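Local coordinates for protein deoxyhypusine hydroxylase (Homo sapiens, PDB 4D50) that uses a diiron centre and molecular oxygen to hydroxylate the deoxyhypusine side chain of translation factor eIF5A, completing its conversion to hypusine, at residues A[158-162]-A[163-167]; A[270-273]-A[274-278]; A[170-173]-A[174-177]. All blocks are in the same frame, centred on the assembly; numbering follows the deposited sequence. Where two conformers were deposited one is given.

Interaction 1 of 3, residues A[158-162]-A[163-167]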
loop_
_atom_site.group_PDB
_atom_site.type_symbol
_atom_site.label_atom_id
_atom_site.label_comp_id
_atom_site.label_asym_id
_atom_site.label_seq_id
_atom_site.Cartn_x
_atom_site.Cartn_y
_atom_site.Cartn_z
ATOM N N ALA A 158 -11.418 14.062 2.295
ATOM C CA ALA A 158 -12.082 15.184 2.996
ATOM C C ALA A 158 -12.901 15.986 1.999
ATOM O O ALA A 158 -12.576 16.022 0.814
ATOM C CB ALA A 158 -11.080 16.066 3.717
ATOM N N GLU A 159 -14.042 16.545 2.449
ATOM C CA GLU A 159 -14.825 17.393 1.592
ATOM C C GLU A 159 -14.201 18.816 1.294
ATOM O O GLU A 159 -14.403 19.377 0.213
ATOM C CB GLU A 159 -16.251 17.565 2.173
ATOM C CG GLU A 159 -17.115 16.307 2.023
ATOM C CD GLU A 159 -17.480 15.963 0.603
ATOM O OE1 GLU A 159 -17.462 16.806 -0.264
ATOM O OE2 GLU A 159 -17.788 14.789 0.316
ATOM N N GLU A 160 -13.377 19.286 2.174
ATOM C CA GLU A 160 -12.710 20.562 2.010
ATOM C C GLU A 160 -11.872 20.561 0.707
ATOM O O GLU A 160 -11.136 19.598 0.463
ATOM C CB GLU A 160 -11.857 20.856 3.246
ATOM C CG GLU A 160 -10.923 22.049 3.158
ATOM C CD GLU A 160 -11.666 23.373 3.024
ATOM O OE1 GLU A 160 -12.234 23.793 4.017
ATOM O OE2 GLU A 160 -11.715 23.937 1.907
ATOM N N ARG A 161 -11.983 21.626 -0.094
ATOM C CA ARG A 161 -11.259 21.698 -1.378
ATOM C C ARG A 161 -10.100 22.665 -1.391
ATOM O O ARG A 161 -9.160 22.543 -2.245
ATOM C CB ARG A 161 -12.209 22.028 -2.502
ATOM C CG ARG A 161 -13.211 20.902 -2.744
ATOM C CD ARG A 161 -14.207 21.356 -3.783
ATOM N NE ARG A 161 -15.322 20.399 -3.901
ATOM C CZ ARG A 161 -16.485 20.654 -4.488
ATOM N NH1 ARG A 161 -16.728 21.857 -5.021
ATOM N NH2 ARG A 161 -17.405 19.698 -4.556
ATOM N N ASP A 162 -10.086 23.541 -0.404
ATOM C CA ASP A 162 -8.980 24.461 -0.282
ATOM C C ASP A 162 -7.683 23.732 0.167
ATOM O O ASP A 162 -7.598 23.206 1.272
ATOM C CB ASP A 162 -9.244 25.572 0.714
ATOM C CG ASP A 162 -8.158 26.635 0.679
ATOM O OD1 ASP A 162 -8.148 27.404 -0.289
ATOM O OD2 ASP A 162 -7.305 26.683 1.556
ATOM N N VAL A 163 -6.671 23.812 -0.667
ATOM C CA VAL A 163 -5.373 23.139 -0.421
ATOM C C VAL A 163 -4.769 23.650 0.887
ATOM O O VAL A 163 -4.229 22.866 1.681
ATOM C CB VAL A 163 -4.379 23.288 -1.575
ATOM C CG1 VAL A 163 -2.944 22.913 -1.148
ATOM C CG2 VAL A 163 -4.830 22.417 -2.729
ATOM N N GLY A 164 -4.816 24.965 1.144
ATOM C CA GLY A 164 -4.173 25.468 2.380
ATOM C C GLY A 164 -4.837 24.951 3.651
ATOM O O GLY A 164 -4.177 24.523 4.572
ATOM N N ARG A 165 -6.177 24.939 3.664
ATOM C CA ARG A 165 -6.942 24.331 4.754
ATOM C C ARG A 165 -6.752 22.786 4.900
ATOM O O ARG A 165 -6.662 22.274 6.019
ATOM C CB ARG A 165 -8.433 24.604 4.539
ATOM C CG ARG A 165 -8.825 26.071 4.712
ATOM C CD ARG A 165 -10.345 26.189 4.686
ATOM N NE ARG A 165 -10.899 27.540 4.467
ATOM C CZ ARG A 165 -11.386 28.016 3.306
ATOM N NH1 ARG A 165 -11.360 27.304 2.180
ATOM N NH2 ARG A 165 -11.876 29.255 3.257
ATOM N N LEU A 166 -6.627 22.102 3.780
ATOM C CA LEU A 166 -6.253 20.656 3.815
ATOM C C LEU A 166 -4.858 20.421 4.427
ATOM O O LEU A 166 -4.632 19.468 5.222
ATOM C CB LEU A 166 -6.318 20.056 2.404
ATOM C CG LEU A 166 -7.715 19.947 1.791
ATOM C CD1 LEU A 166 -7.664 19.617 0.343
ATOM C CD2 LEU A 166 -8.559 18.941 2.549
ATOM N N ARG A 167 -3.921 21.290 4.071
ATOM C CA ARG A 167 -2.546 21.185 4.577
ATOM C C ARG A 167 -2.575 21.358 6.078
ATOM O O ARG A 167 -1.953 20.654 6.820
ATOM C CB ARG A 167 -1.659 22.222 3.918
ATOM C CG ARG A 167 -0.270 22.321 4.516
ATOM C CD ARG A 167 0.419 23.566 3.951
ATOM N NE ARG A 167 1.637 23.774 4.719
ATOM C CZ ARG A 167 1.680 24.270 5.969
ATOM N NH1 ARG A 167 0.575 24.631 6.651
ATOM N NH2 ARG A 167 2.859 24.368 6.569
HETATM O O HOH W 1 -5.460 27.020 -0.665
#
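Asp-162 O receives Leu-166 N at 2.9 Å, the first turn of helix 163-171 closing back on the residue before it in an ordinary helical bond. Residues 158-162 arrive without regular structure and Asp-162 takes the N-cap. Its CG stands anti to the backbone N (chi1 -172°), which brings OD2 to the first-turn amides, where the anti lone pair accepts from Arg-165 N at 3.0 Å. The other carboxylate oxygen, OD1, takes a weak bond from a water that in turn accepts from Gly-164 N. This is a side-chain N-cap: the carboxylate supplies an acceptor to a first-turn amide that has no preceding helical carbonyl, and its negative charge probably also suits the positive end of the helix dipole.

Glu-160 joins the cap residue to the first turn. Its chain bends at chi2 (65°) and turns OE2 back to accept from Asp-162 N at 2.9 Å through its anti lone pair, while the same oxygen meets Arg-165 NH1 at 3.4 Å in a weak salt bridge. The Arg-165 chain crosses Glu-160 at about a right angle, with the carboxylate and guanidinium planes 28° apart. An alanine in place of Glu-160 is likely to leave Asp-162 N without this acceptor and Arg-165 NH1 without its weak salt-bridge partner. On the apolar side, Leu-166 CD2 packs 3.9 Å from Glu-160 CB and 4.0 Å from Ala-158 CB, while the leucine also lies against Ala-186 and Leu-187 of helix 177-190.

Interaction 2 of 3, residues A[270-273]-A[274-278]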
loop_
_atom_site.group_PDB
_atom_site.type_symbol
_atom_site.label_atom_id
_atom_site.label_comp_id
_atom_site.label_asym_id
_atom_site.label_seq_id
_atom_site.Cartn_x
_atom_site.Cartn_y
_atom_site.Cartn_z
ATOM N N PRO A 270 21.412 -1.694 3.606
ATOM C CA PRO A 270 21.322 -2.826 4.547
ATOM C C PRO A 270 19.931 -3.348 4.846
ATOM O O PRO A 270 19.803 -4.429 5.386
ATOM C CB PRO A 270 22.008 -2.287 5.820
ATOM C CG PRO A 270 22.043 -0.783 5.643
ATOM C CD PRO A 270 22.025 -0.497 4.187
ATOM N N GLU A 271 18.886 -2.558 4.597
ATOM C CA GLU A 271 17.511 -2.957 4.923
ATOM C C GLU A 271 16.991 -3.670 3.696
ATOM O O GLU A 271 16.934 -3.122 2.569
ATOM C CB GLU A 271 16.683 -1.714 5.266
ATOM C CG GLU A 271 17.075 -1.112 6.598
ATOM C CD GLU A 271 16.659 -1.968 7.773
ATOM O OE1 GLU A 271 15.771 -2.877 7.618
ATOM O OE2 GLU A 271 17.231 -1.779 8.849
ATOM N N ARG A 272 16.716 -4.938 3.887
ATOM C CA ARG A 272 16.221 -5.779 2.822
ATOM C C ARG A 272 14.999 -5.208 2.193
ATOM O O ARG A 272 14.895 -5.241 0.971
ATOM C CB ARG A 272 15.861 -7.180 3.367
ATOM C CG ARG A 272 15.459 -8.103 2.243
ATOM C CD ARG A 272 15.495 -9.538 2.751
ATOM N NE ARG A 272 14.994 -10.421 1.740
ATOM C CZ ARG A 272 14.790 -11.733 1.929
ATOM N NH1 ARG A 272 15.114 -12.284 3.072
ATOM N NH2 ARG A 272 14.291 -12.464 0.961
ATOM N N VAL A 273 14.067 -4.645 2.967
ATOM C CA VAL A 273 12.857 -4.107 2.377
ATOM C C VAL A 273 13.175 -2.909 1.429
ATOM O O VAL A 273 12.566 -2.738 0.361
ATOM C CB VAL A 273 11.834 -3.701 3.452
ATOM C CG1 VAL A 273 10.505 -3.397 2.801
ATOM C CG2 VAL A 273 11.657 -4.820 4.491
ATOM N N VAL A 274 14.148 -2.100 1.810
ATOM C CA VAL A 274 14.630 -1.017 0.987
ATOM C C VAL A 274 15.407 -1.458 -0.246
ATOM O O VAL A 274 15.085 -1.028 -1.385
ATOM C CB VAL A 274 15.482 -0.011 1.828
ATOM C CG1 VAL A 274 16.068 1.084 0.925
ATOM C CG2 VAL A 274 14.595 0.590 2.914
ATOM N N ARG A 275 16.363 -2.350 -0.108
ATOM C CA ARG A 275 16.983 -2.948 -1.312
ATOM C C ARG A 275 16.020 -3.513 -2.310
ATOM O O ARG A 275 16.143 -3.320 -3.526
ATOM C CB ARG A 275 18.018 -4.057 -0.970
ATOM C CG ARG A 275 19.231 -3.664 -0.170
ATOM C CD ARG A 275 20.167 -4.889 -0.193
ATOM N NE ARG A 275 19.638 -6.152 0.342
ATOM C CZ ARG A 275 19.652 -6.475 1.641
ATOM N NH1 ARG A 275 20.016 -5.572 2.541
ATOM N NH2 ARG A 275 19.208 -7.642 2.081
ATOM N N GLU A 276 15.062 -4.311 -1.820
ATOM C CA GLU A 276 14.155 -4.969 -2.760
ATOM C C GLU A 276 13.224 -4.018 -3.423
ATOM O O GLU A 276 12.926 -4.204 -4.617
ATOM C CB GLU A 276 13.374 -6.044 -2.031
ATOM C CG GLU A 276 14.229 -7.218 -1.687
ATOM C CD GLU A 276 13.475 -8.336 -0.955
ATOM O OE1 GLU A 276 12.263 -8.237 -0.544
ATOM O OE2 GLU A 276 14.180 -9.382 -0.797
ATOM N N SER A 277 12.795 -2.984 -2.708
ATOM C CA SER A 277 11.992 -1.933 -3.383
ATOM C C SER A 277 12.765 -1.263 -4.500
ATOM O O SER A 277 12.227 -1.050 -5.601
ATOM C CB SER A 277 11.397 -0.852 -2.450
ATOM O OG SER A 277 10.420 -1.483 -1.674
ATOM N N CYS A 278 14.069 -0.965 -4.251
ATOM C CA CYS A 278 14.879 -0.326 -5.289
ATOM C C CYS A 278 15.115 -1.222 -6.530
ATOM O O CYS A 278 15.022 -0.769 -7.681
ATOM C CB CYS A 278 16.229 0.160 -4.676
ATOM S SG CYS A 278 16.139 1.437 -3.468
HETATM O O HOH W 2 19.736 -7.699 5.038
HETATM O O HOH W 3 13.367 -11.768 -1.781
#
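Pro-270 O and Arg-275 NH2 share a water at the start of helix 272-289, and Arg-275 NH1 also donates to Asp-269 O. Glu-271, the N-cap residue, accepts from Arg-275 N through its backbone O at 2.8 Å, while its CB packs 3.9 Å from Val-274 CG2. Arg-272 CA lies over one face of the Arg-275 guanidinium, 3.5 Å from its plane and displaced toward the rim. With CG anti to the backbone N (chi1 -175°), the extended Arg-272 chain crosses Glu-276 at a slant, and NE donates to OE2 at 2.9 Å, almost straight at 173°. The bond lies in the guanidinium plane but meets OE2 from above the carboxylate plane, the two planes being 86° apart. A water joins Arg-272 NH2 to the same oxygen. Val-273 O is gripped twice, by Ser-277 N at 3.1 Å and Ser-277 OG at 3.2 Å, from opposite faces of its carbonyl plane. Ser-277 OG also bonds His-245 ND1, placing this turn in the second shell of the iron that His-245 binds. Around it, Arg-272 pairs with Asp-55 and Glu-276 OE1 with Ser-56, Leu-58 of helix 57-70 touches Glu-276 and Ser-277, and helix 241-254 packs against Glu-271, Val-273 and Val-274.

Interaction 3 of 3, residues A[170-173]-A[174-177]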
loop_
_atom_site.group_PDB
_atom_site.type_symbol
_atom_site.label_atom_id
_atom_site.label_comp_id
_atom_site.label_asym_id
_atom_site.label_seq_id
_atom_site.Cartn_x
_atom_site.Cartn_y
_atom_site.Cartn_z
ATOM N N LEU A 170 -3.897 18.117 7.619
ATOM C CA LEU A 170 -2.875 17.035 7.466
ATOM C C LEU A 170 -1.759 17.042 8.521
ATOM O O LEU A 170 -1.375 15.978 9.031
ATOM C CB LEU A 170 -2.242 17.139 6.035
ATOM C CG LEU A 170 -1.122 16.172 5.691
ATOM C CD1 LEU A 170 -1.738 14.827 5.389
ATOM C CD2 LEU A 170 -0.161 16.634 4.588
ATOM N N LEU A 171 -1.222 18.252 8.780
ATOM C CA LEU A 171 -0.087 18.514 9.669
ATOM C C LEU A 171 -0.457 18.767 11.134
ATOM O O LEU A 171 0.456 18.949 11.942
ATOM C CB LEU A 171 0.727 19.668 9.158
ATOM C CG LEU A 171 1.139 19.608 7.683
ATOM C CD1 LEU A 171 1.885 20.886 7.336
ATOM C CD2 LEU A 171 2.032 18.401 7.393
ATOM N N ASP A 172 -1.753 18.729 11.456
ATOM C CA ASP A 172 -2.231 18.897 12.826
ATOM C C ASP A 172 -2.111 17.620 13.667
ATOM O O ASP A 172 -2.903 16.654 13.552
ATOM C CB ASP A 172 -3.653 19.459 12.820
ATOM C CG ASP A 172 -4.105 19.945 14.193
ATOM O OD1 ASP A 172 -3.339 19.769 15.171
ATOM O OD2 ASP A 172 -5.229 20.538 14.228
ATOM N N GLU A 173 -1.133 17.589 14.547
ATOM C CA GLU A 173 -0.905 16.354 15.360
ATOM C C GLU A 173 -1.997 16.101 16.439
ATOM O O GLU A 173 -2.089 14.996 16.973
ATOM C CB GLU A 173 0.454 16.418 16.029
ATOM C CG GLU A 173 1.652 16.553 15.085
ATOM C CD GLU A 173 2.172 15.265 14.449
ATOM O OE1 GLU A 173 1.720 14.148 14.765
ATOM O OE2 GLU A 173 3.136 15.395 13.662
ATOM N N SER A 174 -2.837 17.088 16.725
ATOM C CA SER A 174 -3.919 16.911 17.677
ATOM C C SER A 174 -5.200 16.356 17.082
ATOM O O SER A 174 -6.056 15.960 17.834
ATOM C CB SER A 174 -4.271 18.245 18.320
ATOM O OG SER A 174 -4.801 19.128 17.334
ATOM N N ARG A 175 -5.344 16.331 15.751
ATOM C CA ARG A 175 -6.508 15.737 15.123
ATOM C C ARG A 175 -6.389 14.234 15.031
ATOM O O ARG A 175 -5.279 13.715 14.968
ATOM C CB ARG A 175 -6.739 16.273 13.725
ATOM C CG ARG A 175 -6.892 17.758 13.728
ATOM C CD ARG A 175 -7.310 18.220 12.362
ATOM N NE ARG A 175 -7.107 19.655 12.225
ATOM C CZ ARG A 175 -7.867 20.442 11.488
ATOM N NH1 ARG A 175 -8.926 19.944 10.840
ATOM N NH2 ARG A 175 -7.563 21.726 11.415
ATOM N N PRO A 176 -7.521 13.524 15.064
ATOM C CA PRO A 176 -7.486 12.083 14.872
ATOM C C PRO A 176 -6.858 11.698 13.544
ATOM O O PRO A 176 -7.057 12.386 12.510
ATOM C CB PRO A 176 -8.965 11.685 14.877
ATOM C CG PRO A 176 -9.743 12.857 15.413
ATOM C CD PRO A 176 -8.866 14.029 15.387
ATOM N N LEU A 177 -6.163 10.570 13.562
ATOM C CA LEU A 177 -5.473 10.056 12.427
ATOM C C LEU A 177 -6.378 9.923 11.208
ATOM O O LEU A 177 -5.999 10.255 10.092
ATOM C CB LEU A 177 -4.859 8.736 12.750
ATOM C CG LEU A 177 -3.785 8.371 11.773
ATOM C CD1 LEU A 177 -2.664 9.389 11.670
ATOM C CD2 LEU A 177 -3.247 7.051 12.206
HETATM O O HOH W 4 -2.918 12.505 14.976
#
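Asp-172 meets Arg-175 at the rim of the guanidinium: Arg-175 NE donates to Asp-172 OD2 at 2.9 Å, with the oxygen near the guanidinium plane. The N-H...O angle of this bond is 158°. Asp-172 CG lies in that plane too, at the edge. The carboxylate is turned 76° against the guanidinium, and the donor reaches OD2 on its anti side, somewhat out of the carboxylate plane. This salt bridge therefore rests on a single N-H and is not a two-pronged pairing. Over one face of the carboxylate lies Ser-174, whose OG and backbone N both approach Asp-172 OD1 from that same face, OG at 2.7 Å and N at 3.1 Å.

With CG anti to its backbone N (chi1 -167°), Asp-172 carries its carboxylate toward Ser-174 and Arg-175. Ser-174 OG sits between its own backbone N and carbonyl carbon, close enough to share OD1 with its own amide. The Arg-175 chain, extended from CG to NE, crosses the aspartate at about a right angle and brings Arg-175 CG within 3.3 Å of Asp-172 OD2. Glu-173 points elsewhere, pairing with Arg-180 and accepting from Gly-206 N.

The backbone adds a weak bond from Arg-175 N to Asp-172 O at 3.3 Å. The Asp-172 to Arg-175 segment is a type I beta turn, its first residue also forming an Asx turn through OD1 and Ser-174 N, and it links helix 163-171 to helix 177-190 within the helical-repeat fold.

In the fold
Interactions 1 and 3 share helix 163-171: interaction 1 caps its start, and interaction 3 makes the turn after it, leading into helix 177-190. Their centres lie about 13 Å apart on the same side of the chain's centre, and their segments follow closely in sequence, with only residues 168-169 between them. Interaction 2 comes last along the chain, opening helix 272-289, with its centre about 34 Å from that of interaction 1 and about 30 Å from that of interaction 3. Only interaction 2 adjoins the diiron site, Ser-277 being about 3 Å from His-245 between side chains. The other two are surface contacts shaping helix ends in the all-helical, HEAT-like repeat chain, away from the annotated sites.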